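PDB 4YKJ: ML032222a iGluR from Mnemiopsis leidyi, which probably binds small amino acids such as alanine or glycine in the cleft of a glutamate-receptor-type ion channel's ligand-binding domain. Local coordinates for residues L12-E17 with I88-S93; I186-V191 with F212-G217; G139-R144 with K169-A174. All coordinates share one frame; numbering follows the deposited sequence.

Interaction 1: residues L12-E17 with I88-S93. With ALA (alanine), chain E.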
loop_
_atom_site.group_PDB
_atom_site.type_symbol
_atom_site.label_atom_id
_atom_site.label_comp_id
_atom_site.label_asym_id
_atom_site.label_seq_id
_atom_site.Cartn_x
_atom_site.Cartn_y
_atom_site.Cartn_z
ATOM N N LEU B 12 8.543 -19.644 -9.668
ATOM C CA LEU B 12 7.526 -18.750 -9.137
ATOM C C LEU B 12 6.297 -19.511 -8.670
ATOM O O LEU B 12 5.680 -20.261 -9.437
ATOM C CB LEU B 12 7.129 -17.741 -10.217
ATOM C CG LEU B 12 8.293 -16.923 -10.790
ATOM C CD1 LEU B 12 7.782 -15.996 -11.886
ATOM C CD2 LEU B 12 9.044 -16.154 -9.714
ATOM N N GLY B 13 5.924 -19.312 -7.419
ATOM C CA GLY B 13 4.732 -19.944 -6.916
ATOM C C GLY B 13 3.513 -19.209 -7.386
ATOM O O GLY B 13 3.452 -17.980 -7.318
ATOM N N SER B 14 2.512 -19.943 -7.841
ATOM C CA SER B 14 1.272 -19.332 -8.272
ATOM C C SER B 14 0.168 -20.386 -8.356
ATOM O O SER B 14 0.423 -21.584 -8.295
ATOM C CB SER B 14 1.431 -18.625 -9.619
ATOM O OG SER B 14 0.419 -17.643 -9.779
ATOM N N VAL B 15 -1.075 -19.911 -8.457
ATOM C CA VAL B 15 -2.249 -20.739 -8.702
ATOM C C VAL B 15 -3.209 -19.887 -9.515
ATOM O O VAL B 15 -3.077 -18.661 -9.561
ATOM C CB VAL B 15 -2.961 -21.205 -7.398
ATOM C CG1 VAL B 15 -2.094 -22.129 -6.565
ATOM C CG2 VAL B 15 -3.489 -20.040 -6.581
ATOM N N GLU B 16 -4.191 -20.510 -10.150
ATOM C CA GLU B 16 -5.250 -19.740 -10.779
ATOM C C GLU B 16 -6.019 -18.938 -9.735
ATOM O O GLU B 16 -6.407 -19.478 -8.687
ATOM C CB GLU B 16 -6.222 -20.632 -11.541
ATOM C CG GLU B 16 -7.409 -19.897 -12.133
ATOM C CD GLU B 16 -8.055 -20.709 -13.229
ATOM O OE1 GLU B 16 -8.914 -21.572 -12.920
ATOM O OE2 GLU B 16 -7.683 -20.542 -14.404
ATOM N N GLU B 17 -6.240 -17.670 -10.036
ATOM C CA GLU B 17 -7.066 -16.786 -9.229
ATOM C C GLU B 17 -7.412 -15.614 -10.146
ATOM O O GLU B 17 -6.637 -14.671 -10.291
ATOM C CB GLU B 17 -6.344 -16.294 -7.977
ATOM C CG GLU B 17 -7.179 -15.240 -7.247
ATOM C CD GLU B 17 -7.546 -15.596 -5.841
ATOM O OE1 GLU B 17 -7.963 -16.742 -5.566
ATOM O OE2 GLU B 17 -7.472 -14.672 -5.001
ATOM N N ILE B 88 6.605 -15.759 -4.661
ATOM C CA ILE B 88 5.209 -16.076 -4.862
ATOM C C ILE B 88 4.618 -14.946 -5.689
ATOM O O ILE B 88 4.564 -13.811 -5.212
ATOM C CB ILE B 88 4.482 -16.226 -3.538
ATOM C CG1 ILE B 88 5.058 -17.378 -2.715
ATOM C CG2 ILE B 88 3.005 -16.441 -3.778
ATOM C CD1 ILE B 88 4.532 -17.432 -1.296
ATOM N N ALA B 89 4.205 -15.259 -6.919
ATOM C CA ALA B 89 3.712 -14.286 -7.874
ATOM C C ALA B 89 2.210 -14.491 -8.028
ATOM O O ALA B 89 1.743 -15.320 -8.809
ATOM C CB ALA B 89 4.423 -14.429 -9.218
ATOM N N ILE B 90 1.440 -13.754 -7.233
ATOM C CA ILE B 90 -0.021 -13.881 -7.184
ATOM C C ILE B 90 -0.517 -12.674 -6.398
ATOM O O ILE B 90 0.293 -11.860 -5.956
ATOM C CB ILE B 90 -0.420 -15.249 -6.517
ATOM C CG1 ILE B 90 -1.840 -15.729 -6.891
ATOM C CG2 ILE B 90 -0.228 -15.189 -5.002
ATOM C CD1 ILE B 90 -2.220 -15.680 -8.333
ATOM N N ASP B 91 -1.834 -12.554 -6.242
ATOM C CA ASP B 91 -2.384 -11.605 -5.279
ATOM C C ASP B 91 -2.176 -12.124 -3.865
ATOM O O ASP B 91 -3.083 -12.756 -3.306
ATOM C CB ASP B 91 -3.873 -11.352 -5.538
ATOM C CG ASP B 91 -4.738 -12.607 -5.538
ATOM O OD1 ASP B 91 -4.390 -13.615 -6.175
ATOM O OD2 ASP B 91 -5.860 -12.551 -4.933
ATOM N N LEU B 92 -0.996 -11.887 -3.299
ATOM C CA LEU B 92 -0.670 -12.430 -1.981
ATOM C C LEU B 92 -0.892 -11.335 -0.950
ATOM O O LEU B 92 -0.235 -10.289 -0.941
ATOM C CB LEU B 92 0.775 -12.938 -1.913
ATOM C CG LEU B 92 1.073 -13.767 -0.655
ATOM C CD1 LEU B 92 0.341 -15.095 -0.665
ATOM C CD2 LEU B 92 2.568 -13.979 -0.500
ATOM N N SER B 93 -1.867 -11.546 -0.073
ATOM C CA SER B 93 -2.198 -10.544 0.929
ATOM C C SER B 93 -1.170 -10.466 2.036
ATOM O O SER B 93 -0.635 -11.482 2.472
ATOM C CB SER B 93 -3.529 -10.879 1.579
ATOM O OG SER B 93 -4.534 -10.929 0.586
HETATM N N ALA E . -5.146 -12.785 -1.372
HETATM C CA ALA E . -5.523 -14.112 -0.806
HETATM C C ALA E . -4.369 -14.722 -0.021
HETATM O O ALA E . -4.547 -15.740 0.672
HETATM C CB ALA E . -5.956 -15.039 -1.903
HETATM O OXT ALA E . -3.252 -14.185 -0.020
#
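The CD1 methyl of Ile-90 reaches over the loop after strand 9-13, lying 3.3 Å from Val-15 O and 3.6 Å from Ser-14 OG. This is the cleft-facing end of the sheet in one lobe of the clamshell fold shared with periplasmic binding proteins, where two parallel strands end, one running on as a loop and the other turning a corner into strand 91-93. The sheet itself closes at a parallel bridge between Gly-13 and Ile-88, with Ala-89 N donating to Gly-13 O at 2.9 Å. One residue further on, a side chain continues the pairing: Ser-14 OG donates to Ala-89 O at 2.8 Å, almost in line with the carbonyl bond. A serine suits this buried place because it is small and supplies a proton where the backbone pairing has stopped. On the flank, Leu-12 CB lies 4.4 Å from Ala-89 CB, where the small alanine allows it, and Val-42 of helix 37-49 touches both.

Past the corner at Ile-90, Asp-91 forms an inverse gamma turn, bridged by a weak bond from Leu-92 N to Ile-90 O. The side chains of Asp-91 and Glu-17 cross at about a right angle, their carboxylate planes 47° apart, and Asp-91 OD2 comes within 2.7 Å of Glu-17 OE2. The other oxygen of Glu-17 makes a salt bridge to Arg-144, which would offset part of the negative charge gathered here. Glu-17 OE2 also touches the bound alanine, 3.5 Å from its CB. The strand that follows grips the ligand's carboxylate: Ser-93 N donates to OXT of the alanine at 3.0 Å, nearly straight at 174°.

Interaction 2: residues I186-V191 with F212-G217. With ALA (alanine), chain E.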
loop_
_atom_site.group_PDB
_atom_site.type_symbol
_atom_site.label_atom_id
_atom_site.label_comp_id
_atom_site.label_asym_id
_atom_site.label_seq_id
_atom_site.Cartn_x
_atom_site.Cartn_y
_atom_site.Cartn_z
ATOM N N ILE B 186 -17.224 -14.603 2.960
ATOM C CA ILE B 186 -16.337 -13.540 3.421
ATOM C C ILE B 186 -14.974 -13.718 2.761
ATOM O O ILE B 186 -14.318 -14.727 2.967
ATOM C CB ILE B 186 -16.186 -13.582 4.954
ATOM C CG1 ILE B 186 -17.561 -13.510 5.639
ATOM C CG2 ILE B 186 -15.266 -12.460 5.432
ATOM C CD1 ILE B 186 -17.498 -13.793 7.130
ATOM N N ASP B 187 -14.593 -12.779 1.901
ATOM C CA ASP B 187 -13.334 -12.882 1.146
ATOM C C ASP B 187 -12.768 -11.491 0.899
ATOM O O ASP B 187 -12.778 -10.668 1.804
ATOM C CB ASP B 187 -13.469 -13.709 -0.129
ATOM C CG ASP B 187 -12.122 -14.225 -0.621
ATOM O OD1 ASP B 187 -11.580 -15.171 0.006
ATOM O OD2 ASP B 187 -11.602 -13.663 -1.612
ATOM N N GLU B 188 -12.205 -11.252 -0.282
ATOM C CA GLU B 188 -11.491 -10.005 -0.564
ATOM C C GLU B 188 -12.139 -9.196 -1.659
ATOM O O GLU B 188 -12.614 -9.747 -2.648
ATOM C CB GLU B 188 -10.037 -10.297 -0.954
ATOM C CG GLU B 188 -9.319 -11.066 0.135
ATOM C CD GLU B 188 -7.913 -11.489 -0.215
ATOM O OE1 GLU B 188 -7.559 -11.537 -1.413
ATOM O OE2 GLU B 188 -7.156 -11.802 0.724
ATOM N N GLY B 189 -12.147 -7.881 -1.471
ATOM C CA GLY B 189 -12.784 -6.962 -2.391
ATOM C C GLY B 189 -12.484 -7.154 -3.870
ATOM O O GLY B 189 -13.396 -7.316 -4.673
ATOM N N PRO B 190 -11.209 -7.129 -4.255
ATOM C CA PRO B 190 -10.944 -7.171 -5.698
ATOM C C PRO B 190 -11.319 -8.509 -6.339
ATOM O O PRO B 190 -11.774 -8.547 -7.496
ATOM C CB PRO B 190 -9.431 -6.929 -5.776
ATOM C CG PRO B 190 -9.108 -6.153 -4.502
ATOM C CD PRO B 190 -10.005 -6.790 -3.482
ATOM N N VAL B 191 -11.127 -9.591 -5.599
ATOM C CA VAL B 191 -11.463 -10.915 -6.090
ATOM C C VAL B 191 -12.971 -11.030 -6.321
ATOM O O VAL B 191 -13.445 -11.518 -7.351
ATOM C CB VAL B 191 -10.981 -11.960 -5.092
ATOM C CG1 VAL B 191 -11.435 -13.351 -5.480
ATOM C CG2 VAL B 191 -9.476 -11.914 -4.997
ATOM N N PHE B 212 -5.282 -3.980 3.870
ATOM C CA PHE B 212 -4.045 -4.678 3.620
ATOM C C PHE B 212 -3.671 -4.493 2.145
ATOM O O PHE B 212 -4.310 -3.730 1.431
ATOM C CB PHE B 212 -4.169 -6.162 4.031
ATOM C CG PHE B 212 -5.337 -6.870 3.397
ATOM C CD1 PHE B 212 -6.578 -6.856 4.017
ATOM C CD2 PHE B 212 -5.204 -7.518 2.181
ATOM C CE1 PHE B 212 -7.650 -7.494 3.452
ATOM C CE2 PHE B 212 -6.295 -8.148 1.598
ATOM C CZ PHE B 212 -7.530 -8.109 2.240
ATOM N N GLU B 213 -2.610 -5.151 1.719
ATOM C CA GLU B 213 -2.106 -5.001 0.356
ATOM C C GLU B 213 -1.951 -6.349 -0.284
ATOM O O GLU B 213 -1.834 -7.367 0.392
ATOM C CB GLU B 213 -0.713 -4.371 0.379
ATOM C CG GLU B 213 -0.529 -3.121 1.237
ATOM C CD GLU B 213 -0.941 -1.868 0.529
ATOM O OE1 GLU B 213 -1.462 -1.983 -0.596
ATOM O OE2 GLU B 213 -0.737 -0.767 1.090
ATOM N N TYR B 214 -1.971 -6.352 -1.606
ATOM C CA TYR B 214 -1.449 -7.462 -2.390
ATOM C C TYR B 214 -0.013 -7.162 -2.788
ATOM O O TYR B 214 0.281 -6.070 -3.277
ATOM C CB TYR B 214 -2.258 -7.650 -3.663
ATOM C CG TYR B 214 -3.676 -8.128 -3.490
ATOM C CD1 TYR B 214 -4.064 -8.880 -2.386
ATOM C CD2 TYR B 214 -4.624 -7.856 -4.455
ATOM C CE1 TYR B 214 -5.373 -9.326 -2.267
ATOM C CE2 TYR B 214 -5.916 -8.302 -4.349
ATOM C CZ TYR B 214 -6.293 -9.021 -3.264
ATOM O OH TYR B 214 -7.603 -9.452 -3.209
ATOM N N ALA B 215 0.859 -8.133 -2.608
ATOM C CA ALA B 215 2.256 -8.025 -2.963
ATOM C C ALA B 215 2.739 -9.390 -3.442
ATOM O O ALA B 215 1.958 -10.351 -3.461
ATOM C CB ALA B 215 3.051 -7.564 -1.766
ATOM N N PHE B 216 4.004 -9.485 -3.830
ATOM C CA PHE B 216 4.616 -10.776 -4.087
ATOM C C PHE B 216 5.313 -11.233 -2.793
ATOM O O PHE B 216 5.730 -10.406 -1.968
ATOM C CB PHE B 216 5.606 -10.736 -5.240
ATOM C CG PHE B 216 4.983 -10.518 -6.600
ATOM C CD1 PHE B 216 3.610 -10.593 -6.811
ATOM C CD2 PHE B 216 5.791 -10.261 -7.683
ATOM C CE1 PHE B 216 3.066 -10.392 -8.088
ATOM C CE2 PHE B 216 5.254 -10.085 -8.966
ATOM C CZ PHE B 216 3.898 -10.168 -9.161
ATOM N N GLY B 217 5.412 -12.540 -2.602
ATOM C CA GLY B 217 6.077 -13.111 -1.450
ATOM C C GLY B 217 7.516 -13.455 -1.753
ATOM O O GLY B 217 7.812 -13.958 -2.831
HETATM N N ALA E . -5.146 -12.785 -1.372
HETATM C CA ALA E . -5.523 -14.112 -0.806
HETATM C C ALA E . -4.369 -14.722 -0.021
HETATM O O ALA E . -4.547 -15.740 0.672
HETATM C CB ALA E . -5.956 -15.039 -1.903
HETATM O OXT ALA E . -3.252 -14.185 -0.020
#
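Phe-212 lays the CE2-CZ side of its ring near the carboxylate of Glu-188, with CE2 3.9 Å from OE2 and the two planes 45° apart. The contact lies in the ligand cleft of the clamshell: strand 202-218, one of the long strands linking the lobes, faces the end of strand 183-188, where Glu-188 is the N-cap residue of helix 189-195. Phe-212 gives the acid a largely apolar flank, and His-145 meets the phenyl ring beyond these segments.

Two residues on, Tyr-214 brings a polar tip to the same carboxylate. Its OH donates to Glu-188 OE1 at 2.8 Å, from 42° above the carboxylate plane. Glu-188 meets it by running straight beyond CG (chi2 175°), and Ser-93 OG bonds to its other oxygen, OE2, so both oxygens are held while OE1 lies 2.7 Å from N of the bound alanine. With an alanine here, the hydroxyl of Tyr-214 would probably lose its acceptor and the ligand's amino group the carboxylate that faces it. Tyrosine suits the place because its ring and hydroxyl also pack on the helix start: Val-191 CG2 lies 3.6 Å from OH, and Pro-190 CG 3.9 Å from CE2 of Tyr-214.

Interaction 3: residues G139-R144 with K169-A174. With ALA (alanine), chain E.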
loop_
_atom_site.group_PDB
_atom_site.type_symbol
_atom_site.label_atom_id
_atom_site.label_comp_id
_atom_site.label_asym_id
_atom_site.label_seq_id
_atom_site.Cartn_x
_atom_site.Cartn_y
_atom_site.Cartn_z
ATOM N N GLY B 139 -19.135 -18.787 5.365
ATOM C CA GLY B 139 -17.842 -19.439 5.327
ATOM C C GLY B 139 -16.742 -18.563 4.788
ATOM O O GLY B 139 -16.963 -17.537 4.160
ATOM N N VAL B 140 -15.522 -19.009 5.096
ATOM C CA VAL B 140 -14.285 -18.530 4.512
ATOM C C VAL B 140 -13.540 -19.737 3.952
ATOM O O VAL B 140 -13.701 -20.859 4.402
ATOM C CB VAL B 140 -13.365 -17.805 5.528
ATOM C CG1 VAL B 140 -14.002 -16.537 5.997
ATOM C CG2 VAL B 140 -13.055 -18.679 6.714
ATOM N N ILE B 141 -12.641 -19.477 3.002
ATOM C CA ILE B 141 -11.800 -20.525 2.440
ATOM C C ILE B 141 -10.650 -20.851 3.389
ATOM O O ILE B 141 -9.977 -19.937 3.898
ATOM C CB ILE B 141 -11.242 -20.073 1.082
ATOM C CG1 ILE B 141 -12.380 -19.883 0.066
ATOM C CG2 ILE B 141 -10.219 -21.071 0.556
ATOM C CD1 ILE B 141 -11.994 -19.051 -1.127
ATOM N N GLY B 142 -10.392 -22.127 3.611
ATOM C CA GLY B 142 -9.327 -22.525 4.495
ATOM C C GLY B 142 -7.955 -22.183 3.951
ATOM O O GLY B 142 -7.686 -22.300 2.746
ATOM N N SER B 143 -7.073 -21.766 4.856
ATOM C CA SER B 143 -5.665 -21.481 4.538
ATOM C C SER B 143 -5.499 -20.354 3.533
ATOM O O SER B 143 -4.514 -20.293 2.800
ATOM C CB SER B 143 -4.929 -22.752 4.107
ATOM O OG SER B 143 -4.897 -23.686 5.177
ATOM N N ARG B 144 -6.423 -19.425 3.540
ATOM C CA ARG B 144 -6.381 -18.237 2.719
ATOM C C ARG B 144 -6.434 -17.024 3.662
ATOM O O ARG B 144 -6.815 -17.136 4.830
ATOM C CB ARG B 144 -7.573 -18.285 1.757
ATOM C CG ARG B 144 -7.679 -17.241 0.670
ATOM C CD ARG B 144 -8.985 -17.445 -0.051
ATOM N NE ARG B 144 -9.367 -16.353 -0.938
ATOM C CZ ARG B 144 -9.051 -16.249 -2.222
ATOM N NH1 ARG B 144 -8.311 -17.165 -2.824
ATOM N NH2 ARG B 144 -9.463 -15.203 -2.895
ATOM N N LYS B 169 -13.154 -25.051 0.298
ATOM C CA LYS B 169 -11.890 -25.596 -0.189
ATOM C C LYS B 169 -11.064 -24.602 -0.996
ATOM O O LYS B 169 -9.859 -24.577 -0.874
ATOM C CB LYS B 169 -12.167 -26.827 -1.069
ATOM C CG LYS B 169 -10.926 -27.455 -1.668
ATOM C CD LYS B 169 -11.241 -28.751 -2.411
ATOM C CE LYS B 169 -11.868 -28.480 -3.770
ATOM N NZ LYS B 169 -11.930 -29.719 -4.604
ATOM N N ASP B 170 -11.747 -23.809 -1.814
ATOM C CA ASP B 170 -11.102 -22.939 -2.791
ATOM C C ASP B 170 -12.131 -21.959 -3.315
ATOM O O ASP B 170 -13.290 -21.976 -2.908
ATOM C CB ASP B 170 -10.431 -23.746 -3.926
ATOM C CG ASP B 170 -11.375 -24.642 -4.703
ATOM O OD1 ASP B 170 -12.580 -24.388 -4.789
ATOM O OD2 ASP B 170 -10.856 -25.614 -5.292
ATOM N N LEU B 171 -11.709 -21.061 -4.191
ATOM C CA LEU B 171 -12.587 -20.014 -4.664
ATOM C C LEU B 171 -13.771 -20.546 -5.464
ATOM O O LEU B 171 -14.892 -20.071 -5.257
ATOM C CB LEU B 171 -11.773 -18.988 -5.449
ATOM C CG LEU B 171 -12.553 -17.755 -5.881
ATOM C CD1 LEU B 171 -13.088 -16.965 -4.663
ATOM C CD2 LEU B 171 -11.657 -16.897 -6.757
ATOM N N ASN B 172 -13.571 -21.554 -6.307
ATOM C CA ASN B 172 -14.688 -22.132 -7.059
ATOM C C ASN B 172 -15.748 -22.707 -6.122
ATOM O O ASN B 172 -16.954 -22.498 -6.322
ATOM C CB ASN B 172 -14.182 -23.220 -8.001
ATOM C CG ASN B 172 -13.304 -22.679 -9.115
ATOM O OD1 ASN B 172 -12.350 -23.335 -9.541
ATOM N ND2 ASN B 172 -13.621 -21.494 -9.599
ATOM N N HIS B 173 -15.308 -23.432 -5.097
ATOM C CA HIS B 173 -16.221 -24.051 -4.139
ATOM C C HIS B 173 -16.988 -22.979 -3.378
ATOM O O HIS B 173 -18.198 -23.102 -3.155
ATOM C CB HIS B 173 -15.425 -24.942 -3.174
ATOM C CG HIS B 173 -16.252 -25.638 -2.142
ATOM N ND1 HIS B 173 -15.797 -25.872 -0.863
ATOM C CD2 HIS B 173 -17.491 -26.192 -2.200
ATOM C CE1 HIS B 173 -16.713 -26.526 -0.174
ATOM N NE2 HIS B 173 -17.758 -26.720 -0.961
ATOM N N ALA B 174 -16.298 -21.918 -2.986
ATOM C CA ALA B 174 -16.937 -20.819 -2.280
ATOM C C ALA B 174 -17.996 -20.154 -3.122
ATOM O O ALA B 174 -19.093 -19.883 -2.638
ATOM C CB ALA B 174 -15.916 -19.789 -1.854
HETATM N N ALA E . -5.146 -12.785 -1.372
HETATM C CA ALA E . -5.523 -14.112 -0.806
HETATM C C ALA E . -4.369 -14.722 -0.021
HETATM O O ALA E . -4.547 -15.740 0.672
HETATM C CB ALA E . -5.956 -15.039 -1.903
HETATM O OXT ALA E . -3.252 -14.185 -0.020
HETATM O O HOH W 1 -8.746 -24.660 1.717
#
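Ile-141 carries most of this contact, spreading its branches over the start of helix 171-179. Its CG2 is anti to the backbone N and its CG1 lies beside that N (chi1 -64°), which sends one branch toward Lys-169 O and the other along the helix. CD1, at the end of the longer branch, sits 3.6 Å from Asp-170 C and 4.2 Å from Leu-171 CD1, while CG1 meets Ala-174 CB at 4.0 Å. A branched aliphatic residue suits this side, where it must cover backbone atoms as well as methyls, and the small alanine lets the helix come close to the strand.

The outer side is more open and polar. There the backbones do not bond directly; one water donates to Gly-142 O and to Lys-169 O, each at 2.8 Å, bridging the turn and the helix start. Asp-170 is the N-cap, with OD1 accepting from His-173 N at 2.9 Å. The imidazole of His-173 turns back to take Lys-169 N on ND1 at 3.0 Å, exactly in its ring plane, and the exposed Lys-169 starts its side chain away from the strand.

At the end facing the ligand, Arg-144 is extended from CG to NE. Its guanidinium lays one face beneath the CB of the bound alanine, which is 3.3 Å from NH1, and a salt bridge from NE to Asp-187 probably helps set the plane. Arg-144 is itself the N-cap residue of helix 145-152. Strand 137-141 runs between strands 166-168 and 183-188, parallel to both, and helix 171-179 forms the beta-alpha-beta crossover joining those two, with Phe-185 of strand 183-188 touching Ile-141, Leu-171 and Ala-174.

All three interactions touch the bound alanine, through different atoms: Ser-93 N at OXT, Glu-188 OE1 near the amino group and the Arg-144 guanidinium under CB. Interactions 1 and 2 have centres about 11 Å apart and join where Ser-93 OG lies 2.8 Å from Glu-188 OE2; their strands 91-93 and 202-218 are neighbours in one sheet. Interaction 3, with its centre about 15 Å from that of interaction 1 and 14 Å from that of interaction 2, is tied to both through Arg-144. Its NH1 bridges to Glu-17 OE1 at 2.8 Å, its NE to Asp-187 OD1 at 2.7 Å. The first spans the cleft between the lobes, consistent with holding the clamshell closed over the ligand.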